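Local coordinates for ADP-ribosylglycohydrolase (Thermus thermophilus, PDB 2CWC), which is a compact, all-helical protein of the ADP-ribosylglycohydrolase family, at residues A[14-19]-A[281-286]; A[129-134]-A[256-261]. One frame throughout, in Å; residues are numbered along the deposited sequence.

Interaction 1 (A[14-19]-A[281-286])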
ATOM      1  N   ALA A  14       8.421   6.032  -0.134  1.00 11.09           N
ATOM      2  CA  ALA A  14       7.345   5.120   0.242  1.00 10.76           C
ATOM      3  C   ALA A  14       5.985   5.684  -0.155  1.00 11.57           C
ATOM      4  O   ALA A  14       5.125   4.954  -0.649  1.00 10.50           O
ATOM      5  CB  ALA A  14       7.383   4.860   1.749  1.00 10.77           C
ATOM      6  N   PHE A  15       5.800   6.982   0.064  1.00 10.23           N
ATOM      7  CA  PHE A  15       4.539   7.650  -0.242  1.00 12.34           C
ATOM      8  C   PHE A  15       4.300   7.772  -1.745  1.00 11.67           C
ATOM      9  O   PHE A  15       3.258   7.350  -2.247  1.00 11.21           O
ATOM     10  CB  PHE A  15       4.519   9.043   0.400  1.00 12.51           C
ATOM     11  CG  PHE A  15       3.136   9.612   0.590  1.00 16.45           C
ATOM     12  CD1 PHE A  15       2.493   9.513   1.820  1.00 18.85           C
ATOM     13  CD2 PHE A  15       2.480  10.246  -0.457  1.00 19.50           C
ATOM     14  CE1 PHE A  15       1.213  10.039   2.004  1.00 19.30           C
ATOM     15  CE2 PHE A  15       1.199  10.775  -0.285  1.00 20.16           C
ATOM     16  CZ  PHE A  15       0.565  10.671   0.947  1.00 17.91           C
ATOM     17  N   LEU A  16       5.253   8.355  -2.469  1.00 10.51           N
ATOM     18  CA  LEU A  16       5.084   8.498  -3.911  1.00 11.10           C
ATOM     19  C   LEU A  16       5.134   7.148  -4.614  1.00 10.36           C
ATOM     20  O   LEU A  16       4.483   6.955  -5.643  1.00 11.18           O
ATOM     21  CB  LEU A  16       6.140   9.442  -4.498  1.00 13.09           C
ATOM     22  CG  LEU A  16       5.760  10.929  -4.427  1.00 15.74           C
ATOM     23  CD1 LEU A  16       5.773  11.406  -2.983  1.00 14.99           C
ATOM     24  CD2 LEU A  16       6.726  11.743  -5.259  1.00 19.87           C
ATOM     25  N   GLY A  17       5.895   6.212  -4.050  1.00  9.61           N
ATOM     26  CA  GLY A  17       5.996   4.888  -4.639  1.00 10.16           C
ATOM     27  C   GLY A  17       4.633   4.219  -4.685  1.00  9.19           C
ATOM     28  O   GLY A  17       4.312   3.501  -5.635  1.00  9.27           O
ATOM     29  N   LEU A  18       3.835   4.457  -3.649  1.00  8.44           N
ATOM     30  CA  LEU A  18       2.488   3.901  -3.558  1.00  8.24           C
ATOM     31  C   LEU A  18       1.658   4.357  -4.762  1.00  8.61           C
ATOM     32  O   LEU A  18       1.017   3.549  -5.442  1.00  8.36           O
ATOM     33  CB  LEU A  18       1.836   4.374  -2.252  1.00  9.63           C
ATOM     34  CG  LEU A  18       0.450   3.895  -1.816  1.00  9.23           C
ATOM     35  CD1 LEU A  18       0.233   4.321  -0.376  1.00 11.26           C
ATOM     36  CD2 LEU A  18      -0.642   4.474  -2.715  1.00 10.25           C
ATOM     37  N   ALA A  19       1.674   5.662  -5.017  1.00  8.34           N
ATOM     38  CA  ALA A  19       0.917   6.244  -6.125  1.00  8.22           C
ATOM     39  C   ALA A  19       1.452   5.829  -7.490  1.00  8.48           C
ATOM     40  O   ALA A  19       0.686   5.599  -8.428  1.00  9.62           O
ATOM     41  CB  ALA A  19       0.917   7.769  -6.008  1.00  9.24           C
ATOM     42  N   HIS A 281       0.239  12.212 -11.207  1.00 12.83           N
ATOM     43  CA  HIS A 281      -0.787  13.184 -10.837  1.00 13.32           C
ATOM     44  C   HIS A 281      -0.635  13.567  -9.361  1.00 13.79           C
ATOM     45  O   HIS A 281      -0.536  12.695  -8.497  1.00 13.39           O
ATOM     46  CB  HIS A 281      -2.180  12.584 -11.077  1.00 13.78           C
ATOM     47  CG  HIS A 281      -3.302  13.558 -10.881  1.00 16.81           C
ATOM     48  ND1 HIS A 281      -4.536  13.181 -10.394  1.00 18.49           N
ATOM     49  CD2 HIS A 281      -3.381  14.887 -11.119  1.00 16.67           C
ATOM     50  CE1 HIS A 281      -5.326  14.238 -10.339  1.00 18.14           C
ATOM     51  NE2 HIS A 281      -4.649  15.287 -10.773  1.00 19.91           N
ATOM     52  N   LEU A 282      -0.615  14.872  -9.088  1.00 14.10           N
ATOM     53  CA  LEU A 282      -0.483  15.411  -7.727  1.00 14.26           C
ATOM     54  C   LEU A 282       0.842  15.090  -7.035  1.00 13.76           C
ATOM     55  O   LEU A 282       0.913  14.985  -5.805  1.00 12.75           O
ATOM     56  CB  LEU A 282      -1.653  14.943  -6.853  1.00 15.57           C
ATOM     57  CG  LEU A 282      -3.045  15.349  -7.347  1.00 18.40           C
ATOM     58  CD1 LEU A 282      -4.096  14.922  -6.333  1.00 18.90           C
ATOM     59  CD2 LEU A 282      -3.097  16.851  -7.562  1.00 19.26           C
ATOM     60  N   ARG A 283       1.892  14.957  -7.838  1.00 12.05           N
ATOM     61  CA  ARG A 283       3.230  14.666  -7.344  1.00 11.67           C
ATOM     62  C   ARG A 283       3.629  15.605  -6.203  1.00 12.70           C
ATOM     63  O   ARG A 283       3.959  15.162  -5.102  1.00 12.99           O
ATOM     64  CB  ARG A 283       4.227  14.816  -8.492  1.00 11.55           C
ATOM     65  CG  ARG A 283       5.678  14.610  -8.113  1.00 11.56           C
ATOM     66  CD  ARG A 283       6.572  15.204  -9.185  1.00 13.19           C
ATOM     67  NE  ARG A 283       7.984  14.914  -8.959  1.00 15.29           N
ATOM     68  CZ  ARG A 283       8.956  15.303  -9.777  1.00 16.46           C
ATOM     69  NH1 ARG A 283      10.219  14.995  -9.508  1.00 17.69           N
ATOM     70  NH2 ARG A 283       8.665  16.010 -10.862  1.00 18.85           N
ATOM     71  N   GLU A 284       3.596  16.908  -6.476  1.00 14.13           N
ATOM     72  CA  GLU A 284       3.980  17.909  -5.481  1.00 14.15           C
ATOM     73  C   GLU A 284       3.141  17.873  -4.213  1.00 13.94           C
ATOM     74  O   GLU A 284       3.668  18.041  -3.111  1.00 13.70           O
ATOM     75  CB  GLU A 284       3.915  19.317  -6.081  1.00 16.45           C
ATOM     76  CG  GLU A 284       4.925  19.602  -7.188  1.00 19.46           C
ATOM     77  CD  GLU A 284       4.655  18.820  -8.459  1.00 23.19           C
ATOM     78  OE1 GLU A 284       3.482  18.464  -8.707  1.00 23.00           O
ATOM     79  OE2 GLU A 284       5.618  18.579  -9.222  1.00 26.21           O
ATOM     80  N   GLU A 285       1.838  17.666  -4.362  1.00 12.50           N
ATOM     81  CA  GLU A 285       0.961  17.608  -3.203  1.00 15.10           C
ATOM     82  C   GLU A 285       1.340  16.423  -2.319  1.00 14.86           C
ATOM     83  O   GLU A 285       1.335  16.526  -1.088  1.00 14.97           O
ATOM     84  CB  GLU A 285      -0.503  17.505  -3.646  1.00 16.75           C
ATOM     85  CG  GLU A 285      -1.055  18.795  -4.254  1.00 21.01           C
ATOM     86  CD  GLU A 285      -0.734  18.972  -5.734  1.00 23.81           C
ATOM     87  OE1 GLU A 285       0.196  18.318  -6.251  1.00 22.07           O
ATOM     88  OE2 GLU A 285      -1.420  19.789  -6.388  1.00 24.57           O
ATOM     89  N   MET A 286       1.681  15.298  -2.943  1.00 13.44           N
ATOM     90  CA  MET A 286       2.071  14.118  -2.182  1.00 13.25           C
ATOM     91  C   MET A 286       3.424  14.303  -1.502  1.00 12.96           C
ATOM     92  O   MET A 286       3.628  13.842  -0.379  1.00 12.64           O
ATOM     93  CB  MET A 286       2.094  12.883  -3.085  1.00 12.44           C
ATOM     94  CG  MET A 286       0.711  12.449  -3.515  1.00 14.69           C
ATOM     95  SD  MET A 286       0.724  10.860  -4.369  1.00 17.05           S
ATOM     96  CE  MET A 286       0.839  11.390  -6.060  1.00 20.78           C
TER

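Interaction 2 (A[129-134]-A[256-261])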
ATOM      1  N   GLY A 129      -7.479  -4.184   0.219  1.00 15.27           N
ATOM      2  CA  GLY A 129      -7.697  -2.760   0.411  1.00 15.02           C
ATOM      3  C   GLY A 129      -6.884  -2.076   1.500  1.00 14.28           C
ATOM      4  O   GLY A 129      -6.343  -0.991   1.277  1.00 16.07           O
ATOM      5  N   PRO A 130      -6.774  -2.677   2.695  1.00 13.21           N
ATOM      6  CA  PRO A 130      -6.006  -2.056   3.778  1.00 12.27           C
ATOM      7  C   PRO A 130      -4.527  -1.857   3.468  1.00 13.51           C
ATOM      8  O   PRO A 130      -3.897  -0.949   4.006  1.00 14.85           O
ATOM      9  CB  PRO A 130      -6.199  -3.022   4.945  1.00 12.31           C
ATOM     10  CG  PRO A 130      -7.510  -3.667   4.652  1.00 14.54           C
ATOM     11  CD  PRO A 130      -7.445  -3.900   3.165  1.00 13.03           C
ATOM     12  N   LEU A 131      -3.977  -2.711   2.613  1.00 12.65           N
ATOM     13  CA  LEU A 131      -2.560  -2.633   2.266  1.00 12.53           C
ATOM     14  C   LEU A 131      -2.252  -1.413   1.414  1.00 13.89           C
ATOM     15  O   LEU A 131      -1.103  -0.977   1.335  1.00 13.09           O
ATOM     16  CB  LEU A 131      -2.129  -3.898   1.519  1.00 11.91           C
ATOM     17  CG  LEU A 131      -2.463  -5.236   2.190  1.00 11.35           C
ATOM     18  CD1 LEU A 131      -1.898  -6.365   1.352  1.00 11.62           C
ATOM     19  CD2 LEU A 131      -1.890  -5.274   3.599  1.00 12.76           C
ATOM     20  N   MET A 132      -3.289  -0.868   0.790  1.00 16.60           N
ATOM     21  CA  MET A 132      -3.173   0.301  -0.075  1.00 20.60           C
ATOM     22  C   MET A 132      -2.904   1.608   0.655  1.00 22.88           C
ATOM     23  O   MET A 132      -2.503   2.593   0.036  1.00 26.22           O
ATOM     24  CB  MET A 132      -4.460   0.464  -0.887  1.00 21.33           C
ATOM     25  CG  MET A 132      -4.547  -0.451  -2.075  1.00 22.28           C
ATOM     26  SD  MET A 132      -3.432   0.130  -3.354  1.00 24.50           S
ATOM     27  CE  MET A 132      -4.491   0.114  -4.781  1.00 25.86           C
ATOM     28  N   ARG A 133      -3.123   1.626   1.963  1.00 23.25           N
ATOM     29  CA  ARG A 133      -2.932   2.853   2.725  1.00 23.81           C
ATOM     30  C   ARG A 133      -2.055   2.724   3.968  1.00 24.18           C
ATOM     31  O   ARG A 133      -2.298   3.371   4.991  1.00 24.09           O
ATOM     32  CB  ARG A 133      -4.309   3.420   3.088  1.00 27.03           C
ATOM     33  CG  ARG A 133      -5.305   2.352   3.497  1.00 25.39           C
ATOM     34  CD  ARG A 133      -6.661   2.933   3.866  1.00 26.02           C
ATOM     35  NE  ARG A 133      -7.327   2.068   4.834  1.00 22.76           N
ATOM     36  CZ  ARG A 133      -8.227   1.137   4.539  1.00 20.80           C
ATOM     37  NH1 ARG A 133      -8.748   0.406   5.513  1.00 18.35           N
ATOM     38  NH2 ARG A 133      -8.630   0.951   3.287  1.00 22.27           N
ATOM     39  N   LEU A 134      -1.026   1.893   3.879  1.00 19.83           N
ATOM     40  CA  LEU A 134      -0.116   1.709   4.998  1.00 19.54           C
ATOM     41  C   LEU A 134       0.856   2.877   5.131  1.00 17.95           C
ATOM     42  O   LEU A 134       0.982   3.470   6.201  1.00 19.22           O
ATOM     43  CB  LEU A 134       0.691   0.413   4.837  1.00 20.91           C
ATOM     44  CG  LEU A 134       0.272  -0.830   5.631  1.00 19.78           C
ATOM     45  CD1 LEU A 134       0.368  -0.547   7.124  1.00 18.03           C
ATOM     46  CD2 LEU A 134      -1.144  -1.234   5.240  1.00 19.90           C
ATOM     47  N   GLY A 256       1.024  -3.356  -7.384  1.00  8.81           N
ATOM     48  CA  GLY A 256       1.994  -2.326  -7.712  1.00  8.40           C
ATOM     49  C   GLY A 256       2.145  -1.302  -6.602  1.00  8.83           C
ATOM     50  O   GLY A 256       3.251  -0.861  -6.310  1.00  9.06           O
ATOM     51  N   ALA A 257       1.032  -0.928  -5.976  1.00  8.60           N
ATOM     52  CA  ALA A 257       1.059   0.060  -4.901  1.00  7.33           C
ATOM     53  C   ALA A 257       1.704  -0.484  -3.635  1.00  7.56           C
ATOM     54  O   ALA A 257       2.362   0.257  -2.900  1.00  8.42           O
ATOM     55  CB  ALA A 257      -0.354   0.543  -4.601  1.00  8.92           C
ATOM     56  N   VAL A 258       1.513  -1.771  -3.363  1.00  7.45           N
ATOM     57  CA  VAL A 258       2.116  -2.365  -2.178  1.00  8.21           C
ATOM     58  C   VAL A 258       3.619  -2.454  -2.411  1.00  7.25           C
ATOM     59  O   VAL A 258       4.415  -2.100  -1.533  1.00  7.37           O
ATOM     60  CB  VAL A 258       1.521  -3.759  -1.874  1.00  7.19           C
ATOM     61  CG1 VAL A 258       2.277  -4.410  -0.716  1.00 10.10           C
ATOM     62  CG2 VAL A 258       0.049  -3.611  -1.500  1.00 10.05           C
ATOM     63  N   TYR A 259       4.009  -2.908  -3.600  1.00  9.03           N
ATOM     64  CA  TYR A 259       5.424  -2.987  -3.934  1.00  8.52           C
ATOM     65  C   TYR A 259       6.010  -1.578  -3.865  1.00  8.85           C
ATOM     66  O   TYR A 259       7.105  -1.370  -3.344  1.00  8.67           O
ATOM     67  CB  TYR A 259       5.621  -3.533  -5.354  1.00  8.58           C
ATOM     68  CG  TYR A 259       7.037  -3.363  -5.849  1.00  9.25           C
ATOM     69  CD1 TYR A 259       8.027  -4.288  -5.521  1.00  9.16           C
ATOM     70  CD2 TYR A 259       7.404  -2.231  -6.582  1.00  9.22           C
ATOM     71  CE1 TYR A 259       9.356  -4.085  -5.908  1.00  8.86           C
ATOM     72  CE2 TYR A 259       8.720  -2.017  -6.967  1.00 10.36           C
ATOM     73  CZ  TYR A 259       9.691  -2.945  -6.626  1.00  9.18           C
ATOM     74  OH  TYR A 259      10.998  -2.715  -6.986  1.00 11.61           O
ATOM     75  N   GLY A 260       5.266  -0.612  -4.391  1.00  8.13           N
ATOM     76  CA  GLY A 260       5.728   0.766  -4.400  1.00  8.49           C
ATOM     77  C   GLY A 260       6.058   1.333  -3.031  1.00  9.72           C
ATOM     78  O   GLY A 260       7.029   2.073  -2.878  1.00 10.46           O
ATOM     79  N   GLN A 261       5.248   0.993  -2.033  1.00  8.76           N
ATOM     80  CA  GLN A 261       5.471   1.485  -0.678  1.00  8.32           C
ATOM     81  C   GLN A 261       6.744   0.895  -0.089  1.00  8.61           C
ATOM     82  O   GLN A 261       7.581   1.618   0.453  1.00  9.75           O
ATOM     83  CB  GLN A 261       4.291   1.117   0.220  1.00  8.23           C
ATOM     84  CG  GLN A 261       3.006   1.850  -0.109  1.00  7.93           C
ATOM     85  CD  GLN A 261       1.833   1.273   0.654  1.00  7.79           C
ATOM     86  OE1 GLN A 261       1.707   1.464   1.864  1.00 10.71           O
ATOM     87  NE2 GLN A 261       0.986   0.534  -0.045  1.00  8.13           N
TER

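Interaction 1 (A[14-19]-A[281-286])
Met286 lies across the edge of the Phe15 ring and ends against Ala19. Its CB meets the ring obliquely, 3.6 Å from Phe15 CE2. One bond further out, Met286 CG sits beside the ring edge, in the ring plane, 3.7 Å from Phe15 CE2. The sulfur stays on that edge. Met286 SD is 5.3 Å from the ring centroid of Phe15 and 76° off the ring normal, so this is an edge-on Met-aromatic contact. A bend at the end of the methionine (chi3 -93°) brings the terminal methyl round to Ala19. There, SD of Met286 is 3.5 Å and CE of Met286 3.6 Å from Ala19 CB, so sulfur and methyl share one small partner. Phe15 has its ring anti to the backbone N (chi1 -159°), which carries CD2 and CE2 toward the methionine. Leu16 divides its two methyls between two residues. Its CD1 reaches CB of Met286 at 4.0 Å, while its CD2 approaches CG of Arg283 more loosely, at 4.2 Å. No hydrogen bond crosses the contact; it is held by apolar side chains and sulfur. Met286 N bonds to Leu282 O at 3.0 Å, a first-turn bond of the helix for which Leu282 is the N-cap residue. Phe15, Leu16, Ala19 and Met286 are all buried. The contact sets the N-terminal helix 6-26 against the first turn of the C-terminal helix 283-297. Helix 57-72 joins them through Leu63, which touches both Phe15 and Met286, and helix 274-279 adds Leu277 beside Leu16 and Arg283.

Interaction 2 (A[129-134]-A[256-261])
Met132 lays its sulfur against the methyl of Ala257, with SD of Met132 only 3.3 Å from CB of Ala257. The CB of Met132 points away from helix 252-267. Bends at chi2 (-74°) and chi3 carry the sulfur back to it. Leu131 makes a second apolar contact: its CB is 3.7 Å from CG2 of Val258. One turn along the helix from Ala257, the side chain of Gln261 is extended beyond CG. Its NE2 donates to Leu131 O at 2.9 Å, in the carbonyl plane, with a nearly straight N-H...O angle of 170°. The same nitrogen also donates to Ala257 O at 3.2 Å, one helical turn back. Here NE2 stands above the carbonyl plane of Ala257, and the backbone N of Gln261 reaches the same oxygen from the opposite face. Both acceptors lie close to the amide plane of Gln261, which fixes the rotation of that amide. The arrangement joins a short 3-10 segment, 129-132, to a long helix in the middle of an all-helical fold. Met132 N to Gly129 O, at 3.1 Å, is a backbone bond of the 3-10 turn. The other end of the buried amide also has a partner. Gln261 OE1 accepts from Ala135 N, near the start of helix 134-141, and lies 3.3 Å from CB of Leu134. The CB of Arg133 points away from helix 252-267, and its NH1 bonds to Thr158 OG1 and to the backbone O of Ala154.

In the fold
Helix 6-26 connects the two contacts. The centre of interaction 2 lies about 1 Å from the centre of the chain, and that of interaction 1 about 12 Å from it; their own centres are about 12 Å apart. Along the sequence, interaction 2 is nested inside the loop closed by interaction 1. Residues 14-19 carry Phe15, Leu16 and Ala19 to interaction 1, while Leu18 packs on interaction 2. Leu18 CD1 comes 3.3 Å from Met132 O, and Leu18 CB lies 3.5 Å from Gln261 CG. Ala14 CB is 3.5 Å from Gln261 O. Further along helix 6-26, Asp22 touches both Met132 and Ala257.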